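Local coordinates for protein SusD homolog (Bacteroides thetaiotaomicron, PDB 4MRU) that probably binds mucin O-glycans at the bacterial surface as a SusD-like outer membrane lipoprotein, and also binds magnesium, at residues A[369-374]-A[416-421]; A[269-274]-A[396-401]; A[358-361]-A[367-370]; A[278-283]-A[422-427]. All blocks are in the same frame, centred on the assembly; numbering follows the deposited sequence.

Contact 1 (A[369-374]-A[416-421]); sequences EDYLNS and ITQKWI. With MG (magnesium ion), chain C.
Helix 368-371, a short helix of this largely helical SusD-like fold, meets the long helix 408-423 through Tyr371 and Gln418, a compact example of one buried polar bond joining two elements with little packing between them. The two side chains arrive from opposite directions. Gln418 NE2 donates to Tyr371 OH across 3.0 Å, and the N-H...O angle of 166° makes the bond nearly straight. The hydroxyl lies close to the plane of the amide, but that plane is turned 70° from the ring, and the amide sits at the ring's edge with Gln418 OE1 3.6 Å from Tyr371 CE2. CG of Tyr371 stands anti to the backbone N (chi1 176°), which carries the phenol across to the other helix. There the methyl CD1 of Ile421 packs beside the hydroxyl, 3.9 Å from Tyr371 OH.

A type I turn from Tyr371 to Ser374 follows and presents Asn373. Its OD1 binds the magnesium ion, five waters complete the six ligands, and Asn373 ND2 donates to one of these waters at 3.0 Å.

The other end of the glutamine amide is also engaged, OE1 accepting from Arg275 NH2. Both polar atoms of the buried Gln418 amide thus have partners, which would hold its rotation, while the metal has a single ligand atom from the protein and otherwise keeps its water shell.

Contact 2 (A[269-274]-A[396-401]); sequences NGYADP and ITVKWN. With EDO (1,2-ethanediol), chain L; EDO (1,2-ethanediol), chain I.
Tyr271 meets the 396-401 loop in two ways at once, with its hydroxyl on a backbone carbonyl and its ring under a methyl group, and shows how one aromatic residue can hold an irregular chain. The OH of Tyr271 donates to Ile396 O over a short 2.6 Å. It does not come in along a lone pair: it stands above the carbonyl plane, 49° out of it. Beside this bond the methyl CG2 of Ile396 lies 3.4 Å from Tyr271 OH. Farther along the loop Val398 turns CG2 onto the ring in a CH-pi contact, 3.8 Å from the ring centroid and only 5° off the normal, so that the methyl is centred over one face. Tyr271 OH also accepts from a water oxygen 3.0 Å away, and that water reaches Thr397 O weakly. A phenylalanine here would probably keep the CH-pi contact but leave Ile396 O without its donor and the water without one of its acceptors.

Tyr271 follows directly on helix 262-270, and with CG anti to the carbonyl carbon (chi1 -62°) its ring reaches across to the loop. Ala272, with positive phi, closes the last turn in a Schellman motif. Asp273 then leads into the next helix, its side chain capping a backbone N beyond and salt-bridged to Arg275.

Around this core, Tyr371 of helix 368-371 packs on both Tyr271 and Val398, and helix 408-423 backs the loop, with Glu413 and Arg414 against Ile396 and Gln418 against Val398.

Contact 3 (A[358-361]-A[367-370]); sequences LSFE and GAED
This is an apolar, local contact in the short connection between helix 348-363 and helix 368-371: Phe360, near the end of the first, lies against Ala368 at the start of the second, the chain having turned back within a few residues. The case illustrates how a tight reversal can be closed by one ring and one methyl group. CB of Ala368 stands over the face of the Phe360 ring in a CH-pi contact, 4.0 Å from the centroid and 20° off the normal, and approaches to 3.8 Å from Phe360 CG. The backbone follows the methyl onto the same ring: Ala368 CA lies 3.7 Å above the plane, shifted toward the rim, and Ala368 N is 3.7 Å from Phe360 CD2.

Gly367, at the N-cap position, precedes this helix. At its phi of 96° a beta carbon would collide with the carbonyl oxygen of the residue before, so a residue without a side chain fits here, and its C atom comes 3.9 Å from Phe360 CE2. The phenylalanine also meets the ring of Tyr371, and Pro274 and Arg275 pack on it.

No hydrogen bond joins the two segments; dispersion and a weak CH-pi attraction hold them. Such a contact depends on close fit and little on direction, which suits a ring lying between the protein interior and a partly exposed turn.

Contact 4 (A[278-283]-A[422-427]); sequences KYFTKV and ALFPNG. With EDO (1,2-ethanediol), chain F.
Two segments of the chain, each running off the end of a helix, pass here with Tyr279 CA and Phe424 CA 8.0 Å apart, the second going on through a cis peptide bond into Pro425. Across that gap Tyr279, Phe280 and Phe424 form an aromatic cluster, in which one ring meets two neighbours in different ways. The Tyr279 and Phe424 rings are almost parallel, with planes 14° apart, yet they are slid past each other until they barely overlap; the centroids lie 5.1 Å apart, and CD2 of Tyr279 meets CD2 of Phe424 at 3.5 Å. Phe280 takes the T-shaped alternative. Its edge is directed at the face of Phe424, the planes 72° apart, and its CE1 stands 3.7 Å from Phe424 CZ. CG of Phe424 is anti to the backbone N (chi1 175°), which projects the ring out to both partners, while Pro425 CB lies over the centre of one of its faces. A leucine in place of Phe424 would probably lose both ring pairings and leave a gap beside Phe280.

The polar end of Tyr279 has a different task. Its OH is hydrogen-bonded to Ile421 O in the last turn of helix 408-423, and Tyr279 OH rests 3.7 Å from Ala422 CA.

Helix 262-270 packs on the cluster through Ile264, Ile265 and Met268, Tyr57 meets Phe424 edge-to-face, and helix 348-363 brings His363 edge-to-face with Tyr279 and Ser359 against Ala422.

Contacts 1, 2 and 4 are buried, whereas contact 3 is only partly so, its turn reaching the surface. Their chemistry differs accordingly: contacts 1 and 2 rest on tyrosine hydroxyls that pair with an amide or a carbonyl, contact 4 on aromatic packing, contact 3 on one ring and one methyl. Helix 368-371 serves contacts 1 and 3, where Tyr371 CG touches Phe360 CZ at 3.6 Å. Helix 408-423 serves contacts 1 and 4, the second taking up the chain where the first leaves it. Contacts 1 and 2 adjoin, their centres about 5 Å apart, and Ser374 O probably accepts from Lys399 N; contact 4 lies away from the magnesium site.

Contact 1 (A[369-374]-A[416-421])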
loop_
_atom_site.group_PDB
_atom_site.type_symbol
_atom_site.label_atom_id
_atom_site.label_comp_id
_atom_site.label_asym_id
_atom_site.label_seq_id
_atom_site.Cartn_x
_atom_site.Cartn_y
_atom_site.Cartn_z
ATOM N N GLU A 369 -4.632 -7.211 24.340
ATOM C CA GLU A 369 -5.794 -6.771 25.112
ATOM C C GLU A 369 -5.425 -5.564 25.969
ATOM O O GLU A 369 -6.179 -4.626 25.989
ATOM C CB GLU A 369 -6.383 -7.913 25.960
ATOM C CG GLU A 369 -7.027 -9.035 25.117
ATOM C CD GLU A 369 -8.476 -8.787 24.677
ATOM O OE1 GLU A 369 -8.936 -7.620 24.695
ATOM O OE2 GLU A 369 -9.162 -9.774 24.279
ATOM N N ASP A 370 -4.275 -5.586 26.672
ATOM C CA ASP A 370 -3.824 -4.393 27.408
ATOM C C ASP A 370 -3.501 -3.188 26.480
ATOM O O ASP A 370 -3.806 -2.062 26.802
ATOM C CB ASP A 370 -2.596 -4.685 28.265
ATOM C CG ASP A 370 -2.935 -5.452 29.528
ATOM O OD1 ASP A 370 -4.115 -5.425 29.946
ATOM O OD2 ASP A 370 -2.016 -6.071 30.107
ATOM N N TYR A 371 -2.852 -3.446 25.353
ATOM C CA TYR A 371 -2.509 -2.424 24.357
ATOM C C TYR A 371 -3.768 -1.677 23.883
ATOM O O TYR A 371 -3.791 -0.471 23.756
ATOM C CB TYR A 371 -1.789 -3.093 23.174
ATOM C CG TYR A 371 -1.431 -2.195 21.993
ATOM C CD1 TYR A 371 -0.217 -1.511 21.966
ATOM C CD2 TYR A 371 -2.265 -2.079 20.906
ATOM C CE1 TYR A 371 0.145 -0.713 20.918
ATOM C CE2 TYR A 371 -1.899 -1.284 19.795
ATOM C CZ TYR A 371 -0.687 -0.629 19.800
ATOM O OH TYR A 371 -0.329 0.155 18.721
ATOM N N LEU A 372 -4.844 -2.410 23.730
ATOM C CA LEU A 372 -6.120 -1.835 23.281
ATOM C C LEU A 372 -6.741 -0.845 24.270
ATOM O O LEU A 372 -7.617 -0.091 23.892
ATOM C CB LEU A 372 -7.120 -2.973 22.991
ATOM C CG LEU A 372 -6.987 -3.655 21.630
ATOM C CD1 LEU A 372 -7.885 -4.865 21.601
ATOM C CD2 LEU A 372 -7.334 -2.681 20.544
ATOM N N ASN A 373 -6.277 -0.819 25.509
ATOM C CA ASN A 373 -6.712 0.189 26.444
ATOM C C ASN A 373 -5.715 1.292 26.671
ATOM O O ASN A 373 -5.848 2.070 27.620
ATOM C CB ASN A 373 -7.031 -0.486 27.772
ATOM C CG ASN A 373 -8.264 -1.351 27.668
ATOM O OD1 ASN A 373 -9.263 -0.970 27.097
ATOM N ND2 ASN A 373 -8.169 -2.563 28.211
ATOM N N SER A 374 -4.692 1.363 25.825
ATOM C CA SER A 374 -3.643 2.341 26.007
ATOM C C SER A 374 -4.165 3.742 25.735
ATOM O O SER A 374 -4.924 3.971 24.771
ATOM C CB SER A 374 -2.456 2.051 25.065
ATOM O OG SER A 374 -1.517 3.109 25.099
ATOM N N ILE A 416 -7.415 3.952 11.110
ATOM C CA ILE A 416 -6.470 4.035 10.030
ATOM C C ILE A 416 -5.044 3.997 10.563
ATOM O O ILE A 416 -4.126 3.384 9.955
ATOM C CB ILE A 416 -6.690 5.318 9.198
ATOM C CG1 ILE A 416 -8.064 5.333 8.502
ATOM C CG2 ILE A 416 -5.582 5.464 8.160
ATOM C CD1 ILE A 416 -8.347 4.199 7.524
ATOM N N THR A 417 -4.821 4.609 11.712
ATOM C CA THR A 417 -3.475 4.541 12.340
ATOM C C THR A 417 -3.088 3.102 12.651
ATOM O O THR A 417 -1.977 2.651 12.344
ATOM C CB THR A 417 -3.415 5.388 13.602
ATOM O OG1 THR A 417 -3.571 6.763 13.244
ATOM C CG2 THR A 417 -2.069 5.239 14.309
ATOM N N GLN A 418 -4.005 2.372 13.270
ATOM C CA GLN A 418 -3.744 0.947 13.569
ATOM C C GLN A 418 -3.603 0.088 12.300
ATOM O O GLN A 418 -2.766 -0.803 12.227
ATOM C CB GLN A 418 -4.812 0.423 14.521
ATOM C CG GLN A 418 -4.599 0.963 15.927
ATOM C CD GLN A 418 -3.260 0.519 16.509
ATOM O OE1 GLN A 418 -2.849 -0.666 16.402
ATOM N NE2 GLN A 418 -2.651 1.398 17.239
ATOM N N LYS A 419 -4.414 0.381 11.295
ATOM C CA LYS A 419 -4.281 -0.298 10.001
ATOM C C LYS A 419 -2.915 -0.041 9.411
ATOM O O LYS A 419 -2.292 -0.957 8.853
ATOM C CB LYS A 419 -5.378 0.146 9.024
ATOM C CG LYS A 419 -5.387 -0.697 7.788
ATOM C CD LYS A 419 -6.587 -0.452 6.931
ATOM C CE LYS A 419 -6.614 0.923 6.292
ATOM N NZ LYS A 419 -7.750 0.919 5.313
ATOM N N TRP A 420 -2.453 1.205 9.526
ATOM C CA TRP A 420 -1.101 1.613 9.018
ATOM C C TRP A 420 0.051 0.895 9.707
ATOM O O TRP A 420 1.016 0.460 9.030
ATOM C CB TRP A 420 -0.967 3.114 9.166
ATOM C CG TRP A 420 0.321 3.750 8.957
ATOM C CD1 TRP A 420 0.895 4.068 7.785
ATOM C CD2 TRP A 420 1.145 4.311 9.974
ATOM N NE1 TRP A 420 2.048 4.776 7.992
ATOM C CE2 TRP A 420 2.226 4.944 9.330
ATOM C CE3 TRP A 420 1.061 4.359 11.374
ATOM C CZ2 TRP A 420 3.225 5.572 10.023
ATOM C CZ3 TRP A 420 2.036 5.031 12.068
ATOM C CH2 TRP A 420 3.108 5.632 11.400
ATOM N N ILE A 421 -0.025 0.767 11.029
ATOM C CA ILE A 421 0.919 -0.048 11.754
ATOM C C ILE A 421 0.852 -1.529 11.271
ATOM O O ILE A 421 1.877 -2.174 10.991
ATOM C CB ILE A 421 0.679 0.025 13.263
ATOM C CG1 ILE A 421 0.980 1.443 13.781
ATOM C CG2 ILE A 421 1.523 -1.039 13.959
ATOM C CD1 ILE A 421 0.616 1.640 15.243
HETATM MG MG MG C . -11.263 -1.578 26.577
HETATM O O HOH W 1 -11.105 -3.143 27.992
HETATM O O HOH W 2 -11.979 -0.144 28.033
HETATM O O HOH W 3 -11.395 -0.152 25.058
HETATM O O HOH W 4 -13.250 -2.229 26.123
HETATM O O HOH W 5 -10.490 -2.877 25.114
#

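Contact 2 (A[269-274]-A[396-401])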
loop_
_atom_site.group_PDB
_atom_site.type_symbol
_atom_site.label_atom_id
_atom_site.label_comp_id
_atom_site.label_asym_id
_atom_site.label_seq_id
_atom_site.Cartn_x
_atom_site.Cartn_y
_atom_site.Cartn_z
ATOM N N ASN A 269 6.889 3.649 19.367
ATOM C CA ASN A 269 7.553 3.911 20.668
ATOM C C ASN A 269 6.610 4.598 21.669
ATOM O O ASN A 269 6.614 4.272 22.844
ATOM C CB ASN A 269 8.821 4.747 20.541
ATOM C CG ASN A 269 10.014 3.948 20.059
ATOM O OD1 ASN A 269 9.986 2.709 19.920
ATOM N ND2 ASN A 269 11.078 4.647 19.824
ATOM N N GLY A 270 5.824 5.569 21.200
ATOM C CA GLY A 270 4.838 6.235 22.069
ATOM C C GLY A 270 3.859 5.225 22.674
ATOM O O GLY A 270 3.515 5.299 23.836
ATOM N N TYR A 271 3.408 4.274 21.859
ATOM C CA TYR A 271 2.462 3.259 22.294
ATOM C C TYR A 271 3.132 2.091 22.975
ATOM O O TYR A 271 2.442 1.164 23.410
ATOM C CB TYR A 271 1.674 2.724 21.092
ATOM C CG TYR A 271 0.802 3.697 20.307
ATOM C CD1 TYR A 271 0.270 4.845 20.878
ATOM C CD2 TYR A 271 0.454 3.410 18.990
ATOM C CE1 TYR A 271 -0.579 5.689 20.158
ATOM C CE2 TYR A 271 -0.399 4.238 18.261
ATOM C CZ TYR A 271 -0.901 5.380 18.853
ATOM O OH TYR A 271 -1.740 6.181 18.134
ATOM N N ALA A 272 4.462 2.085 23.055
ATOM C CA ALA A 272 5.193 0.972 23.618
ATOM C C ALA A 272 4.718 -0.365 22.984
ATOM O O ALA A 272 4.482 -1.374 23.637
ATOM C CB ALA A 272 5.072 0.972 25.142
ATOM N N ASP A 273 4.646 -0.364 21.669
ATOM C CA ASP A 273 3.959 -1.403 20.909
ATOM C C ASP A 273 4.776 -2.690 20.974
ATOM O O ASP A 273 5.945 -2.724 20.519
ATOM C CB ASP A 273 3.779 -0.892 19.476
ATOM C CG ASP A 273 2.823 -1.706 18.658
ATOM O OD1 ASP A 273 2.887 -2.929 18.677
ATOM O OD2 ASP A 273 2.032 -1.064 17.933
ATOM N N PRO A 274 4.186 -3.790 21.502
ATOM C CA PRO A 274 4.930 -5.045 21.512
ATOM C C PRO A 274 5.341 -5.594 20.121
ATOM O O PRO A 274 6.179 -6.475 20.061
ATOM C CB PRO A 274 3.950 -6.035 22.192
ATOM C CG PRO A 274 3.025 -5.169 22.987
ATOM C CD PRO A 274 2.866 -3.910 22.159
ATOM N N ILE A 396 -3.411 10.977 18.770
ATOM C CA ILE A 396 -4.318 9.831 18.728
ATOM C C ILE A 396 -3.831 8.656 19.584
ATOM O O ILE A 396 -2.697 8.220 19.497
ATOM C CB ILE A 396 -4.587 9.334 17.272
ATOM C CG1 ILE A 396 -5.753 8.310 17.209
ATOM C CG2 ILE A 396 -3.335 8.748 16.631
ATOM C CD1 ILE A 396 -7.098 8.881 17.597
ATOM N N THR A 397 -4.726 8.145 20.415
ATOM C CA THR A 397 -4.422 6.993 21.254
ATOM C C THR A 397 -5.036 5.751 20.710
ATOM O O THR A 397 -5.902 5.787 19.812
ATOM C CB THR A 397 -4.967 7.209 22.667
ATOM O OG1 THR A 397 -6.372 7.316 22.591
ATOM C CG2 THR A 397 -4.404 8.499 23.315
ATOM N N VAL A 398 -4.631 4.621 21.265
ATOM C CA VAL A 398 -5.178 3.324 20.821
ATOM C C VAL A 398 -6.597 3.065 21.329
ATOM O O VAL A 398 -7.452 2.570 20.586
ATOM C CB VAL A 398 -4.314 2.145 21.278
ATOM C CG1 VAL A 398 -4.922 0.829 20.795
ATOM C CG2 VAL A 398 -2.883 2.292 20.761
ATOM N N LYS A 399 -6.857 3.440 22.568
ATOM C CA LYS A 399 -8.139 3.101 23.195
ATOM C C LYS A 399 -9.346 3.709 22.445
ATOM O O LYS A 399 -9.423 4.917 22.207
ATOM C CB LYS A 399 -8.143 3.518 24.671
ATOM C CG LYS A 399 -9.372 3.079 25.484
ATOM C CD LYS A 399 -9.249 3.487 26.943
ATOM C CE LYS A 399 -10.382 2.969 27.819
ATOM N NZ LYS A 399 -11.682 3.555 27.380
ATOM N N TRP A 400 -10.309 2.853 22.141
ATOM C CA TRP A 400 -11.551 3.255 21.435
ATOM C C TRP A 400 -12.316 4.368 22.165
ATOM O O TRP A 400 -12.426 4.367 23.392
ATOM C CB TRP A 400 -12.449 2.027 21.199
ATOM C CG TRP A 400 -13.673 2.310 20.367
ATOM C CD1 TRP A 400 -14.942 2.558 20.820
ATOM C CD2 TRP A 400 -13.727 2.408 18.947
ATOM N NE1 TRP A 400 -15.773 2.803 19.765
ATOM C CE2 TRP A 400 -15.050 2.687 18.603
ATOM C CE3 TRP A 400 -12.775 2.292 17.932
ATOM C CZ2 TRP A 400 -15.463 2.836 17.272
ATOM C CZ3 TRP A 400 -13.194 2.386 16.597
ATOM C CH2 TRP A 400 -14.512 2.660 16.290
ATOM N N ASN A 401 -12.815 5.338 21.398
ATOM C CA ASN A 401 -13.589 6.430 21.957
ATOM C C ASN A 401 -15.035 5.975 21.922
ATOM O O ASN A 401 -15.600 5.816 20.860
ATOM C CB ASN A 401 -13.400 7.722 21.178
ATOM C CG ASN A 401 -14.138 8.898 21.802
ATOM O OD1 ASN A 401 -15.234 8.748 22.338
ATOM N ND2 ASN A 401 -13.578 10.077 21.671
HETATM C C1 EDO L . -11.064 7.270 26.761
HETATM O O1 EDO L . -11.698 6.214 25.997
HETATM C C2 EDO L . -11.402 7.244 28.250
HETATM O O2 EDO L . -11.130 5.967 28.868
HETATM C C1 EDO I . 10.220 8.299 19.480
HETATM O O1 EDO I . 10.957 7.592 20.496
HETATM C C2 EDO I . 11.154 8.922 18.444
HETATM O O2 EDO I . 12.130 9.865 18.987
HETATM O O HOH W 6 -3.975 4.332 17.439
#

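Contact 3 (A[358-361]-A[367-370])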
loop_
_atom_site.group_PDB
_atom_site.type_symbol
_atom_site.label_atom_id
_atom_site.label_comp_id
_atom_site.label_asym_id
_atom_site.label_seq_id
_atom_site.Cartn_x
_atom_site.Cartn_y
_atom_site.Cartn_z
ATOM N N LEU A 358 -5.644 -9.514 15.556
ATOM C CA LEU A 358 -5.185 -10.260 14.402
ATOM C C LEU A 358 -3.785 -9.854 13.988
ATOM O O LEU A 358 -3.001 -10.714 13.617
ATOM C CB LEU A 358 -6.123 -10.063 13.207
ATOM C CG LEU A 358 -7.456 -10.776 13.327
ATOM C CD1 LEU A 358 -8.436 -10.280 12.279
ATOM C CD2 LEU A 358 -7.289 -12.280 13.214
ATOM N N SER A 359 -3.483 -8.556 13.982
ATOM C CA SER A 359 -2.117 -8.137 13.644
ATOM C C SER A 359 -1.114 -8.658 14.683
ATOM O O SER A 359 -0.057 -9.127 14.324
ATOM C CB SER A 359 -2.022 -6.628 13.509
ATOM O OG SER A 359 -0.702 -6.189 13.384
ATOM N N PHE A 360 -1.397 -8.510 15.972
ATOM C CA PHE A 360 -0.501 -9.113 16.985
ATOM C C PHE A 360 -0.307 -10.611 16.752
ATOM O O PHE A 360 0.835 -11.150 16.798
ATOM C CB PHE A 360 -1.036 -8.912 18.429
ATOM C CG PHE A 360 -0.714 -7.565 19.032
ATOM C CD1 PHE A 360 -1.070 -6.391 18.386
ATOM C CD2 PHE A 360 -0.044 -7.478 20.274
ATOM C CE1 PHE A 360 -0.828 -5.172 18.972
ATOM C CE2 PHE A 360 0.197 -6.243 20.861
ATOM C CZ PHE A 360 -0.158 -5.092 20.195
ATOM N N GLU A 361 -1.406 -11.298 16.515
ATOM C CA GLU A 361 -1.346 -12.729 16.303
ATOM C C GLU A 361 -0.468 -13.029 15.067
ATOM O O GLU A 361 0.366 -13.937 15.113
ATOM C CB GLU A 361 -2.753 -13.323 16.156
ATOM C CG GLU A 361 -2.755 -14.820 15.788
ATOM C CD GLU A 361 -4.142 -15.372 15.454
ATOM O OE1 GLU A 361 -4.874 -15.765 16.381
ATOM O OE2 GLU A 361 -4.519 -15.387 14.269
ATOM N N GLY A 367 0.086 -9.371 24.339
ATOM C CA GLY A 367 -0.334 -8.170 24.995
ATOM C C GLY A 367 -1.407 -7.342 24.291
ATOM O O GLY A 367 -1.633 -6.182 24.685
ATOM N N ALA A 368 -2.102 -7.888 23.288
ATOM C CA ALA A 368 -3.015 -7.036 22.529
ATOM C C ALA A 368 -4.116 -6.434 23.417
ATOM O O ALA A 368 -4.520 -5.264 23.227
ATOM C CB ALA A 368 -3.649 -7.803 21.384
ATOM N N GLU A 369 -4.632 -7.211 24.340
ATOM C CA GLU A 369 -5.794 -6.771 25.112
ATOM C C GLU A 369 -5.425 -5.564 25.969
ATOM O O GLU A 369 -6.179 -4.626 25.989
ATOM C CB GLU A 369 -6.383 -7.913 25.960
ATOM C CG GLU A 369 -7.027 -9.035 25.117
ATOM C CD GLU A 369 -8.476 -8.787 24.677
ATOM O OE1 GLU A 369 -8.936 -7.620 24.695
ATOM O OE2 GLU A 369 -9.162 -9.774 24.279
ATOM N N ASP A 370 -4.275 -5.586 26.672
ATOM C CA ASP A 370 -3.824 -4.393 27.408
ATOM C C ASP A 370 -3.501 -3.188 26.480
ATOM O O ASP A 370 -3.806 -2.062 26.802
ATOM C CB ASP A 370 -2.596 -4.685 28.265
ATOM C CG ASP A 370 -2.935 -5.452 29.528
ATOM O OD1 ASP A 370 -4.115 -5.425 29.946
ATOM O OD2 ASP A 370 -2.016 -6.071 30.107
#

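Contact 4 (A[278-283]-A[422-427])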
loop_
_atom_site.group_PDB
_atom_site.type_symbol
_atom_site.label_atom_id
_atom_site.label_comp_id
_atom_site.label_asym_id
_atom_site.label_seq_id
_atom_site.Cartn_x
_atom_site.Cartn_y
_atom_site.Cartn_z
ATOM N N LYS A 278 9.301 -7.412 16.325
ATOM C CA LYS A 278 9.005 -8.197 15.126
ATOM C C LYS A 278 9.135 -7.349 13.853
ATOM O O LYS A 278 9.317 -7.885 12.776
ATOM C CB LYS A 278 7.592 -8.761 15.198
ATOM C CG LYS A 278 7.326 -9.594 16.489
ATOM C CD LYS A 278 8.102 -10.867 16.459
ATOM C CE LYS A 278 7.731 -11.794 17.626
ATOM N NZ LYS A 278 7.737 -11.063 18.908
ATOM N N TYR A 279 9.038 -6.042 13.987
ATOM C CA TYR A 279 9.111 -5.129 12.812
ATOM C C TYR A 279 10.512 -4.608 12.488
ATOM O O TYR A 279 10.852 -4.408 11.323
ATOM C CB TYR A 279 8.272 -3.904 13.065
ATOM C CG TYR A 279 6.781 -4.046 12.836
ATOM C CD1 TYR A 279 6.127 -5.273 12.975
ATOM C CD2 TYR A 279 6.025 -2.934 12.467
ATOM C CE1 TYR A 279 4.749 -5.393 12.741
ATOM C CE2 TYR A 279 4.650 -3.052 12.231
ATOM C CZ TYR A 279 4.034 -4.297 12.385
ATOM O OH TYR A 279 2.677 -4.434 12.171
ATOM N N PHE A 280 11.292 -4.320 13.537
ATOM C CA PHE A 280 12.517 -3.542 13.436
ATOM C C PHE A 280 13.687 -4.164 14.162
ATOM O O PHE A 280 13.512 -4.936 15.104
ATOM C CB PHE A 280 12.336 -2.175 14.080
ATOM C CG PHE A 280 11.068 -1.468 13.700
ATOM C CD1 PHE A 280 10.749 -1.235 12.372
ATOM C CD2 PHE A 280 10.233 -0.961 14.689
ATOM C CE1 PHE A 280 9.594 -0.563 12.021
ATOM C CE2 PHE A 280 9.078 -0.296 14.343
ATOM C CZ PHE A 280 8.756 -0.100 13.005
ATOM N N THR A 281 14.887 -3.859 13.680
ATOM C CA THR A 281 16.092 -4.112 14.429
ATOM C C THR A 281 16.322 -2.959 15.428
ATOM O O THR A 281 15.823 -1.823 15.251
ATOM C CB THR A 281 17.325 -4.201 13.507
ATOM O OG1 THR A 281 17.505 -2.944 12.854
ATOM C CG2 THR A 281 17.131 -5.261 12.452
ATOM N N LYS A 282 17.048 -3.288 16.491
ATOM C CA LYS A 282 17.506 -2.331 17.474
ATOM C C LYS A 282 18.841 -1.765 17.083
ATOM O O LYS A 282 19.648 -2.469 16.477
ATOM C CB LYS A 282 17.676 -3.013 18.833
ATOM C CG LYS A 282 16.368 -3.329 19.532
ATOM C CD LYS A 282 16.630 -3.659 20.996
ATOM C CE LYS A 282 15.343 -3.628 21.814
ATOM N NZ LYS A 282 15.565 -4.078 23.227
ATOM N N VAL A 283 19.064 -0.494 17.431
ATOM C CA VAL A 283 20.332 0.149 17.310
ATOM C C VAL A 283 20.865 0.148 18.711
ATOM O O VAL A 283 20.150 0.531 19.623
ATOM C CB VAL A 283 20.233 1.620 16.908
ATOM C CG1 VAL A 283 21.639 2.220 16.921
ATOM C CG2 VAL A 283 19.579 1.810 15.556
ATOM N N ALA A 422 -0.364 -2.065 11.189
ATOM C CA ALA A 422 -0.558 -3.453 10.758
ATOM C C ALA A 422 -0.174 -3.751 9.296
ATOM O O ALA A 422 0.121 -4.869 8.933
ATOM C CB ALA A 422 -2.010 -3.863 10.989
ATOM N N LEU A 423 -0.203 -2.725 8.464
ATOM C CA LEU A 423 0.133 -2.846 7.056
ATOM C C LEU A 423 1.633 -2.875 6.754
ATOM O O LEU A 423 2.044 -3.204 5.647
ATOM C CB LEU A 423 -0.488 -1.638 6.298
ATOM C CG LEU A 423 -1.903 -1.809 5.778
ATOM C CD1 LEU A 423 -2.472 -0.439 5.381
ATOM C CD2 LEU A 423 -1.949 -2.787 4.596
ATOM N N PHE A 424 2.455 -2.436 7.705
ATOM C CA PHE A 424 3.881 -2.273 7.443
ATOM C C PHE A 424 4.399 -3.582 6.855
ATOM O O PHE A 424 4.108 -4.612 7.408
ATOM C CB PHE A 424 4.573 -1.913 8.749
ATOM C CG PHE A 424 6.066 -1.819 8.656
ATOM C CD1 PHE A 424 6.679 -0.645 8.230
ATOM C CD2 PHE A 424 6.861 -2.865 9.041
ATOM C CE1 PHE A 424 8.068 -0.538 8.181
ATOM C CE2 PHE A 424 8.271 -2.769 8.968
ATOM C CZ PHE A 424 8.851 -1.599 8.543
ATOM N N PRO A 425 5.202 -3.551 5.775
ATOM C CA PRO A 425 5.802 -2.431 5.005
ATOM C C PRO A 425 5.114 -2.119 3.658
ATOM O O PRO A 425 5.777 -1.718 2.692
ATOM C CB PRO A 425 7.223 -2.961 4.743
ATOM C CG PRO A 425 6.940 -4.440 4.440
ATOM C CD PRO A 425 5.794 -4.836 5.377
ATOM N N ASN A 426 3.791 -2.283 3.591
ATOM C CA ASN A 426 2.992 -2.035 2.380
ATOM C C ASN A 426 2.720 -0.495 2.209
ATOM O O ASN A 426 1.625 0.017 2.506
ATOM C CB ASN A 426 1.700 -2.811 2.469
ATOM C CG ASN A 426 0.910 -2.853 1.155
ATOM O OD1 ASN A 426 1.142 -2.095 0.221
ATOM N ND2 ASN A 426 -0.039 -3.749 1.106
ATOM N N GLY A 427 3.735 0.220 1.747
ATOM C CA GLY A 427 3.717 1.685 1.730
ATOM C C GLY A 427 2.759 2.239 0.712
ATOM O O GLY A 427 2.202 3.315 0.906
HETATM C C1 EDO F . -2.070 -5.769 -3.092
HETATM O O1 EDO F . -2.054 -4.366 -3.376
HETATM C C2 EDO F . -0.939 -5.935 -2.138
HETATM O O2 EDO F . -1.339 -5.171 -1.014
HETATM O O HOH W 7 2.738 -6.116 9.449
#